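PDB 3LCY: titin from Homo sapiens, which forms a giant filament of the striated-muscle sarcomere and carries a protein kinase domain, this A-band piece being two immunoglobulin domains in tandem. Local coordinates for residues 5-10 and 84-89; 115-120 and 165-170; 135-140 and 157-162. One frame throughout, in Å; residues are numbered along the deposited sequence.

From the N terminus, contact 1 comes first: strand 6-10 meets the turn at 84-87 and the start of strand 88-103, closing most of the first immunoglobulin domain into one loop at its far end. That long strand leads on toward the second domain, where contact 2 joins the turn after strand 112-116 to the segment before helix 168-171. Contact 3 lies wholly within the loop that contact 2 closes and sets strand 134-139 face to face with strand 158-163. No loops cross. Contacts 2 and 3 are neighbours, their centres about 17 Å apart, and touch through Thr170 and His139 and through Thr120 and Val162; the centres of contacts 1 and 2 are about 65 Å apart.

Contact 1 of 3, residues 5-10 and 84-89; sequences GEAPGI and NEVGEV
Pro8 lays its ring across the turn at 84-87: CG lies 3.4 Å from Gly87 O, the ring and the Asn84 side chain cross obliquely, and CB packs 3.7 Å from Val89 CG2. Beyond the proline, Ile10 CG1 runs beside Val89 CG2 at 4.2 Å. On the other flank Val86 faces the strand, and its CG1 meets Ala7 CB at 3.8 Å. The polar grip comes from Asn84. Asn84 ND2 donates to Glu6 O at 2.7 Å; the oxygen lies in the amide plane, while the donor is tilted 31° from the carbonyl plane. Asn84 OD1 accepts from Gly87 N at 2.9 Å, nearly along the C=O axis, making an Asx motif. The first torsion (chi1 79°) sets CG between backbone N and carbonyl carbon, folded in over its own turn. This is the Asn-x-x-Gly turn between the last two strands of an I-set domain, here met by the N-terminal strand. Pro8 and Val89 also both touch Ile31 of strand 24-34, and ND2 gives a further hydrogen bond to Pro35 O. With both ends of the buried carboxamide held, its rotation is fixed, and one asparagine both shapes the turn and ties it to strand 6-10.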
loop_
_atom_site.group_PDB
_atom_site.type_symbol
_atom_site.label_atom_id
_atom_site.label_comp_id
_atom_site.label_asym_id
_atom_site.label_seq_id
_atom_site.Cartn_x
_atom_site.Cartn_y
_atom_site.Cartn_z
ATOM N N GLY A 5 27.573 2.413 31.752
ATOM C CA GLY A 5 26.238 2.748 31.345
ATOM C C GLY A 5 25.786 1.468 30.709
ATOM O O GLY A 5 26.608 0.618 30.390
ATOM N N GLU A 6 24.490 1.319 30.532
ATOM C CA GLU A 6 23.978 0.124 29.926
ATOM C C GLU A 6 23.468 0.543 28.570
ATOM O O GLU A 6 22.719 1.504 28.459
ATOM C CB GLU A 6 22.869 -0.453 30.791
ATOM C CG GLU A 6 23.224 -0.445 32.260
ATOM C CD GLU A 6 22.258 -1.227 33.111
ATOM O OE1 GLU A 6 22.173 -0.946 34.324
ATOM O OE2 GLU A 6 21.584 -2.123 32.575
ATOM N N ALA A 7 23.881 -0.177 27.536
ATOM C CA ALA A 7 23.458 0.131 26.183
ATOM C C ALA A 7 21.992 -0.193 26.150
ATOM O O ALA A 7 21.517 -0.986 26.942
ATOM C CB ALA A 7 24.209 -0.700 25.183
ATOM N N PRO A 8 21.263 0.423 25.240
ATOM C CA PRO A 8 19.831 0.156 25.172
ATOM C C PRO A 8 19.537 -1.323 24.947
ATOM O O PRO A 8 20.095 -1.960 24.069
ATOM C CB PRO A 8 19.395 0.975 23.962
ATOM C CG PRO A 8 20.394 2.014 23.835
ATOM C CD PRO A 8 21.680 1.401 24.234
ATOM N N GLY A 9 18.636 -1.846 25.763
ATOM C CA GLY A 9 18.232 -3.231 25.702
ATOM C C GLY A 9 16.759 -3.326 25.408
ATOM O O GLY A 9 15.966 -2.583 25.958
ATOM N N ILE A 10 16.391 -4.240 24.532
ATOM C CA ILE A 10 14.999 -4.397 24.182
ATOM C C ILE A 10 14.264 -5.253 25.199
ATOM O O ILE A 10 14.649 -6.373 25.457
ATOM C CB ILE A 10 14.875 -4.999 22.770
ATOM C CG1 ILE A 10 15.381 -3.993 21.738
ATOM C CG2 ILE A 10 13.455 -5.383 22.468
ATOM C CD1 ILE A 10 15.852 -4.593 20.466
ATOM N N ASN A 84 22.349 5.717 23.201
ATOM C CA ASN A 84 22.946 6.295 24.393
ATOM C C ASN A 84 24.461 6.227 24.197
ATOM O O ASN A 84 24.909 5.685 23.202
ATOM C CB ASN A 84 22.408 5.698 25.694
ATOM C CG ASN A 84 23.010 4.387 26.027
ATOM O OD1 ASN A 84 23.896 3.921 25.345
ATOM N ND2 ASN A 84 22.532 3.774 27.087
ATOM N N GLU A 85 25.259 6.784 25.095
ATOM C CA GLU A 85 26.704 6.758 24.887
ATOM C C GLU A 85 27.258 5.348 24.785
ATOM O O GLU A 85 28.135 5.088 23.976
ATOM C CB GLU A 85 27.452 7.484 26.004
ATOM C CG GLU A 85 26.747 8.643 26.647
ATOM C CD GLU A 85 27.346 8.984 28.001
ATOM O OE1 GLU A 85 27.908 10.083 28.157
ATOM O OE2 GLU A 85 27.247 8.149 28.917
ATOM N N VAL A 86 26.753 4.441 25.605
ATOM C CA VAL A 86 27.227 3.068 25.593
ATOM C C VAL A 86 26.999 2.322 24.283
ATOM O O VAL A 86 27.856 1.567 23.857
ATOM C CB VAL A 86 26.584 2.260 26.701
ATOM C CG1 VAL A 86 27.252 0.922 26.813
ATOM C CG2 VAL A 86 26.656 3.006 27.990
ATOM N N GLY A 87 25.846 2.517 23.653
ATOM C CA GLY A 87 25.553 1.841 22.402
ATOM C C GLY A 87 24.156 2.072 21.874
ATOM O O GLY A 87 23.414 2.865 22.414
ATOM N N GLU A 88 23.795 1.377 20.807
ATOM C CA GLU A 88 22.465 1.532 20.241
ATOM C C GLU A 88 21.829 0.220 19.790
ATOM O O GLU A 88 22.529 -0.706 19.418
ATOM C CB GLU A 88 22.481 2.552 19.106
ATOM C CG GLU A 88 23.023 2.057 17.801
ATOM C CD GLU A 88 23.023 3.141 16.744
ATOM O OE1 GLU A 88 23.085 2.812 15.547
ATOM O OE2 GLU A 88 22.965 4.329 17.107
ATOM N N VAL A 89 20.497 0.157 19.830
ATOM C CA VAL A 89 19.766 -1.031 19.411
ATOM C C VAL A 89 18.749 -0.638 18.361
ATOM O O VAL A 89 18.362 0.516 18.268
ATOM C CB VAL A 89 19.012 -1.699 20.566
ATOM C CG1 VAL A 89 19.965 -2.119 21.658
ATOM C CG2 VAL A 89 17.948 -0.780 21.100
#

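Contact 2 of 3, residues 115-120 and 165-170; sequences GAVGST and NVQRKT
Gly118 N and Val166 O form a nearly straight hydrogen bond of 2.9 Å (N-H...O 174°). A second one runs the other way, from Val166 N to Ser119 O at 3.1 Å, so both backbone polar groups of Val166 are held by the same turn. That turn, from Ala116 to Ser119, is of type II, with Gly118 in the third position, where its positive phi (85°) suits glycine. Ala116 O closes it by accepting twice: Ser119 N reaches it in the usual turn bond, and Ser119 OG donates at 2.7 Å from the same face of the carbonyl plane. At one end a water bridges the segments, accepting from Asn165 N at 3.2 Å and hydrogen-bonded to Thr120 OG1.

Side chains pack around these bonds. Val166 is buried, its CG1 placed 3.5 Å from Ser119 O and its CG2 turned in toward the carbonyls of the turn. Val117 and Gln167 cross at about a right angle; the bend at chi2 (-56°) brings Gln167 CD back over the valine, and Gln167 OE1 lies 3.0 Å from Val117 CG1. Val117 and Val166 both rest on Ile194 of strand 185-195, to which Gly115 and Val117 are joined by backbone bonds. Gln167 occupies the N-cap position of helix 168-171. The whole is the end of an I-set sandwich, where the turn leaving the short strand parallel to the last strand meets the helical crossover between the two sheets.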
loop_
_atom_site.group_PDB
_atom_site.type_symbol
_atom_site.label_atom_id
_atom_site.label_comp_id
_atom_site.label_asym_id
_atom_site.label_seq_id
_atom_site.Cartn_x
_atom_site.Cartn_y
_atom_site.Cartn_z
ATOM N N GLY A 115 -9.449 2.655 -28.416
ATOM C CA GLY A 115 -8.200 2.072 -28.862
ATOM C C GLY A 115 -8.081 2.095 -30.374
ATOM O O GLY A 115 -9.008 1.707 -31.064
ATOM N N ALA A 116 -6.948 2.558 -30.891
ATOM C CA ALA A 116 -6.732 2.613 -32.333
ATOM C C ALA A 116 -6.607 1.203 -32.891
ATOM O O ALA A 116 -6.014 0.337 -32.258
ATOM C CB ALA A 116 -5.499 3.419 -32.653
ATOM N N VAL A 117 -7.157 0.965 -34.073
ATOM C CA VAL A 117 -7.084 -0.367 -34.649
ATOM C C VAL A 117 -5.651 -0.778 -34.934
ATOM O O VAL A 117 -4.883 -0.031 -35.524
ATOM C CB VAL A 117 -7.889 -0.469 -35.957
ATOM C CG1 VAL A 117 -8.093 -1.921 -36.345
ATOM C CG2 VAL A 117 -9.213 0.236 -35.819
ATOM N N GLY A 118 -5.314 -1.985 -34.512
ATOM C CA GLY A 118 -3.997 -2.548 -34.709
ATOM C C GLY A 118 -2.987 -2.153 -33.655
ATOM O O GLY A 118 -1.885 -2.681 -33.622
ATOM N N SER A 119 -3.366 -1.239 -32.775
ATOM C CA SER A 119 -2.473 -0.798 -31.711
ATOM C C SER A 119 -2.755 -1.514 -30.395
ATOM O O SER A 119 -3.760 -2.209 -30.253
ATOM C CB SER A 119 -2.582 0.714 -31.505
ATOM O OG SER A 119 -3.828 1.062 -30.925
ATOM N N THR A 120 -1.857 -1.330 -29.433
ATOM C CA THR A 120 -2.032 -1.897 -28.104
ATOM C C THR A 120 -2.847 -0.950 -27.234
ATOM O O THR A 120 -2.626 0.260 -27.247
ATOM C CB THR A 120 -0.680 -2.159 -27.423
ATOM O OG1 THR A 120 -0.009 -3.233 -28.090
ATOM C CG2 THR A 120 -0.881 -2.525 -25.961
ATOM N N ASN A 165 -2.826 -5.603 -30.354
ATOM C CA ASN A 165 -3.455 -5.671 -31.646
ATOM C C ASN A 165 -4.941 -5.682 -31.645
ATOM O O ASN A 165 -5.560 -6.609 -32.092
ATOM C CB ASN A 165 -2.916 -6.768 -32.548
ATOM C CG ASN A 165 -3.645 -6.816 -33.900
ATOM O OD1 ASN A 165 -4.663 -7.459 -34.028
ATOM N ND2 ASN A 165 -3.129 -6.132 -34.887
ATOM N N VAL A 166 -5.518 -4.623 -31.104
ATOM C CA VAL A 166 -6.960 -4.521 -31.017
ATOM C C VAL A 166 -7.671 -4.413 -32.357
ATOM O O VAL A 166 -7.228 -3.718 -33.266
ATOM C CB VAL A 166 -7.377 -3.343 -30.128
ATOM C CG1 VAL A 166 -6.695 -3.447 -28.785
ATOM C CG2 VAL A 166 -7.049 -2.030 -30.800
ATOM N N GLN A 167 -8.788 -5.118 -32.445
ATOM C CA GLN A 167 -9.635 -5.129 -33.621
ATOM C C GLN A 167 -11.042 -4.921 -33.088
ATOM O O GLN A 167 -11.370 -5.401 -32.011
ATOM C CB GLN A 167 -9.499 -6.440 -34.383
ATOM C CG GLN A 167 -8.183 -6.572 -35.117
ATOM C CD GLN A 167 -7.936 -5.421 -36.067
ATOM O OE1 GLN A 167 -8.871 -4.807 -36.565
ATOM N NE2 GLN A 167 -6.672 -5.122 -36.323
ATOM N N ARG A 168 -11.875 -4.212 -33.834
ATOM C CA ARG A 168 -13.229 -3.931 -33.376
ATOM C C ARG A 168 -14.088 -5.164 -33.135
ATOM O O ARG A 168 -14.807 -5.232 -32.149
ATOM C CB ARG A 168 -13.931 -2.992 -34.357
ATOM C CG ARG A 168 -15.361 -2.687 -33.990
ATOM C CD ARG A 168 -16.024 -1.800 -35.023
ATOM N NE ARG A 168 -17.442 -1.623 -34.730
ATOM C CZ ARG A 168 -18.214 -0.693 -35.281
ATOM N NH1 ARG A 168 -17.711 0.158 -36.164
ATOM N NH2 ARG A 168 -19.494 -0.614 -34.946
ATOM N N LYS A 169 -14.019 -6.140 -34.020
ATOM C CA LYS A 169 -14.818 -7.336 -33.837
ATOM C C LYS A 169 -14.436 -8.095 -32.575
ATOM O O LYS A 169 -15.292 -8.587 -31.851
ATOM C CB LYS A 169 -14.676 -8.249 -35.052
ATOM C CG LYS A 169 -15.099 -9.682 -34.826
ATOM C CD LYS A 169 -14.800 -10.512 -36.058
ATOM C CE LYS A 169 -14.729 -11.993 -35.737
ATOM N NZ LYS A 169 -14.268 -12.790 -36.906
ATOM N N THR A 170 -13.142 -8.201 -32.325
ATOM C CA THR A 170 -12.643 -8.921 -31.160
ATOM C C THR A 170 -12.456 -8.199 -29.815
ATOM O O THR A 170 -12.592 -8.819 -28.773
ATOM C CB THR A 170 -11.333 -9.628 -31.512
ATOM O OG1 THR A 170 -10.848 -10.321 -30.363
ATOM C CG2 THR A 170 -10.302 -8.625 -31.959
HETATM O O HOH W 1 -0.149 -3.923 -30.828
#

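Contact 3 of 3, residues 135-140 and 157-162; sequences MTWFHG and HYTHLV
Trp137 meets Thr159 and Leu161 in the core of the immunoglobulin beta sandwich, where strand 134-139 of one sheet faces strand 158-163 of the other. The indole takes the two partners differently. Its edge is used by Thr159: Trp137 NE1 donates to Thr159 OG1 at 2.7 Å with an N-H...O angle of 154°, and the oxygen lies close to the ring plane. One of its faces belongs to Leu161, whose CB sits 3.9 Å above the plane, over its centre. Leu161 CD2 makes a CH-pi contact with the six-membered ring of Trp137, 4.0 Å from the centroid and 25° off the normal. Ring and leucine are thus in apolar contact, while the one polar edge of the indole is satisfied inside the core.

Thr159 is set up for this by its first torsion (chi1 172°), which holds OG1 anti to the backbone N. The hydroxyl is also hydrogen-bonded to Asn154 OD1 of strand 150-154; since an amide oxygen can only accept, the hydroxyl proton probably points to it. Ile152 of the same strand touches both Trp137 and Leu161, and the tryptophan further packs on Val125 and Val177. These two valines stand on the strands that carry the disulfide in many immunoglobulin domains, and probably at its positions; here they give the tryptophan apolar neighbours.

The two strand axes pass 8.6 Å apart, a spacing filled mainly by side chains. Toward the start of both strands Met135 and Thr159 lie alongside, pointing opposite ways, with the sulphur SD of Met135 3.7 Å from CB of Thr159.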
loop_
_atom_site.group_PDB
_atom_site.type_symbol
_atom_site.label_atom_id
_atom_site.label_comp_id
_atom_site.label_asym_id
_atom_site.label_seq_id
_atom_site.Cartn_x
_atom_site.Cartn_y
_atom_site.Cartn_z
ATOM N N MET A 135 -8.054 -9.447 -7.953
ATOM C CA MET A 135 -8.405 -8.586 -9.063
ATOM C C MET A 135 -8.793 -9.424 -10.261
ATOM O O MET A 135 -8.125 -10.397 -10.584
ATOM C CB MET A 135 -7.241 -7.647 -9.380
ATOM C CG MET A 135 -6.956 -6.657 -8.259
ATOM S SD MET A 135 -5.459 -5.673 -8.426
ATOM C CE MET A 135 -4.245 -6.729 -7.673
ATOM N N THR A 136 -9.889 -9.059 -10.910
ATOM C CA THR A 136 -10.348 -9.829 -12.061
ATOM C C THR A 136 -10.845 -8.939 -13.200
ATOM O O THR A 136 -11.473 -7.905 -12.966
ATOM C CB THR A 136 -11.473 -10.809 -11.665
ATOM O OG1 THR A 136 -11.043 -11.627 -10.569
ATOM C CG2 THR A 136 -11.842 -11.700 -12.836
ATOM N N TRP A 137 -10.563 -9.352 -14.432
ATOM C CA TRP A 137 -11.040 -8.643 -15.613
ATOM C C TRP A 137 -11.986 -9.515 -16.431
ATOM O O TRP A 137 -11.759 -10.715 -16.590
ATOM C CB TRP A 137 -9.865 -8.196 -16.487
ATOM C CG TRP A 137 -9.167 -6.971 -15.983
ATOM C CD1 TRP A 137 -8.103 -6.925 -15.130
ATOM C CD2 TRP A 137 -9.479 -5.612 -16.306
ATOM N NE1 TRP A 137 -7.734 -5.623 -14.901
ATOM C CE2 TRP A 137 -8.566 -4.794 -15.612
ATOM C CE3 TRP A 137 -10.447 -5.003 -17.114
ATOM C CZ2 TRP A 137 -8.587 -3.407 -15.698
ATOM C CZ3 TRP A 137 -10.467 -3.623 -17.200
ATOM C CH2 TRP A 137 -9.542 -2.840 -16.496
ATOM N N PHE A 138 -13.048 -8.906 -16.945
ATOM C CA PHE A 138 -14.006 -9.617 -17.782
ATOM C C PHE A 138 -14.222 -8.886 -19.101
ATOM O O PHE A 138 -14.376 -7.667 -19.125
ATOM C CB PHE A 138 -15.359 -9.746 -17.075
ATOM C CG PHE A 138 -15.321 -10.569 -15.817
ATOM C CD1 PHE A 138 -15.578 -11.931 -15.855
ATOM C CD2 PHE A 138 -15.048 -9.979 -14.595
ATOM C CE1 PHE A 138 -15.552 -12.690 -14.697
ATOM C CE2 PHE A 138 -15.021 -10.731 -13.437
ATOM C CZ PHE A 138 -15.273 -12.089 -13.488
ATOM N N HIS A 139 -14.237 -9.634 -20.197
ATOM C CA HIS A 139 -14.730 -9.093 -21.453
ATOM C C HIS A 139 -16.028 -9.813 -21.783
ATOM O O HIS A 139 -16.019 -10.964 -22.221
ATOM C CB HIS A 139 -13.711 -9.267 -22.577
ATOM C CG HIS A 139 -14.140 -8.659 -23.875
ATOM N ND1 HIS A 139 -13.890 -9.255 -25.092
ATOM C CD2 HIS A 139 -14.802 -7.510 -24.148
ATOM C CE1 HIS A 139 -14.379 -8.499 -26.059
ATOM N NE2 HIS A 139 -14.937 -7.434 -25.513
ATOM N N GLY A 140 -17.145 -9.128 -21.566
ATOM C CA GLY A 140 -18.445 -9.760 -21.654
ATOM C C GLY A 140 -18.613 -10.703 -20.482
ATOM O O GLY A 140 -18.571 -10.283 -19.326
ATOM N N HIS A 157 -1.158 -1.358 -6.024
ATOM C CA HIS A 157 -1.572 0.013 -6.298
ATOM C C HIS A 157 -2.496 0.115 -7.507
ATOM O O HIS A 157 -3.209 1.105 -7.667
ATOM C CB HIS A 157 -0.353 0.921 -6.490
ATOM C CG HIS A 157 0.394 1.202 -5.234
ATOM N ND1 HIS A 157 -0.206 1.717 -4.096
ATOM C CD2 HIS A 157 1.710 1.067 -4.912
ATOM C CE1 HIS A 157 0.687 1.871 -3.148
ATOM N NE2 HIS A 157 1.868 1.480 -3.623
ATOM N N TYR A 158 -2.487 -0.904 -8.360
ATOM C CA TYR A 158 -3.301 -0.867 -9.571
ATOM C C TYR A 158 -3.479 -2.239 -10.209
ATOM O O TYR A 158 -2.766 -3.189 -9.886
ATOM C CB TYR A 158 -2.682 0.090 -10.597
ATOM C CG TYR A 158 -1.273 -0.287 -11.000
ATOM C CD1 TYR A 158 -0.180 0.414 -10.508
ATOM C CD2 TYR A 158 -1.036 -1.351 -11.860
ATOM C CE1 TYR A 158 1.109 0.070 -10.866
ATOM C CE2 TYR A 158 0.249 -1.704 -12.225
ATOM C CZ TYR A 158 1.318 -0.990 -11.723
ATOM O OH TYR A 158 2.604 -1.330 -12.075
ATOM N N THR A 159 -4.439 -2.327 -11.123
ATOM C CA THR A 159 -4.580 -3.488 -11.986
ATOM C C THR A 159 -4.450 -3.031 -13.436
ATOM O O THR A 159 -5.204 -2.174 -13.901
ATOM C CB THR A 159 -5.921 -4.208 -11.759
ATOM O OG1 THR A 159 -6.093 -5.226 -12.752
ATOM C CG2 THR A 159 -7.077 -3.224 -11.833
ATOM N N HIS A 160 -3.473 -3.592 -14.142
ATOM C CA HIS A 160 -3.115 -3.105 -15.468
ATOM C C HIS A 160 -3.393 -4.136 -16.555
ATOM O O HIS A 160 -2.760 -5.189 -16.599
ATOM C CB HIS A 160 -1.640 -2.696 -15.495
ATOM C CG HIS A 160 -1.231 -1.978 -16.742
ATOM N ND1 HIS A 160 -1.238 -0.609 -16.849
ATOM C CD2 HIS A 160 -0.802 -2.448 -17.943
ATOM C CE1 HIS A 160 -0.830 -0.256 -18.058
ATOM N NE2 HIS A 160 -0.562 -1.356 -18.737
ATOM N N LEU A 161 -4.342 -3.825 -17.433
ATOM C CA LEU A 161 -4.682 -4.706 -18.544
ATOM C C LEU A 161 -4.133 -4.165 -19.859
ATOM O O LEU A 161 -4.449 -3.045 -20.259
ATOM C CB LEU A 161 -6.199 -4.881 -18.653
ATOM C CG LEU A 161 -6.712 -5.611 -19.899
ATOM C CD1 LEU A 161 -6.233 -7.054 -19.914
ATOM C CD2 LEU A 161 -8.228 -5.555 -19.980
ATOM N N VAL A 162 -3.371 -4.982 -20.543
ATOM C CA VAL A 162 -2.864 -4.650 -21.852
ATOM C C VAL A 162 -3.357 -5.569 -22.996
ATOM O O VAL A 162 -3.246 -6.742 -22.962
ATOM C CB VAL A 162 -1.327 -4.460 -21.817
ATOM C CG1 VAL A 162 -0.689 -5.452 -21.044
ATOM C CG2 VAL A 162 -0.764 -4.483 -23.116
#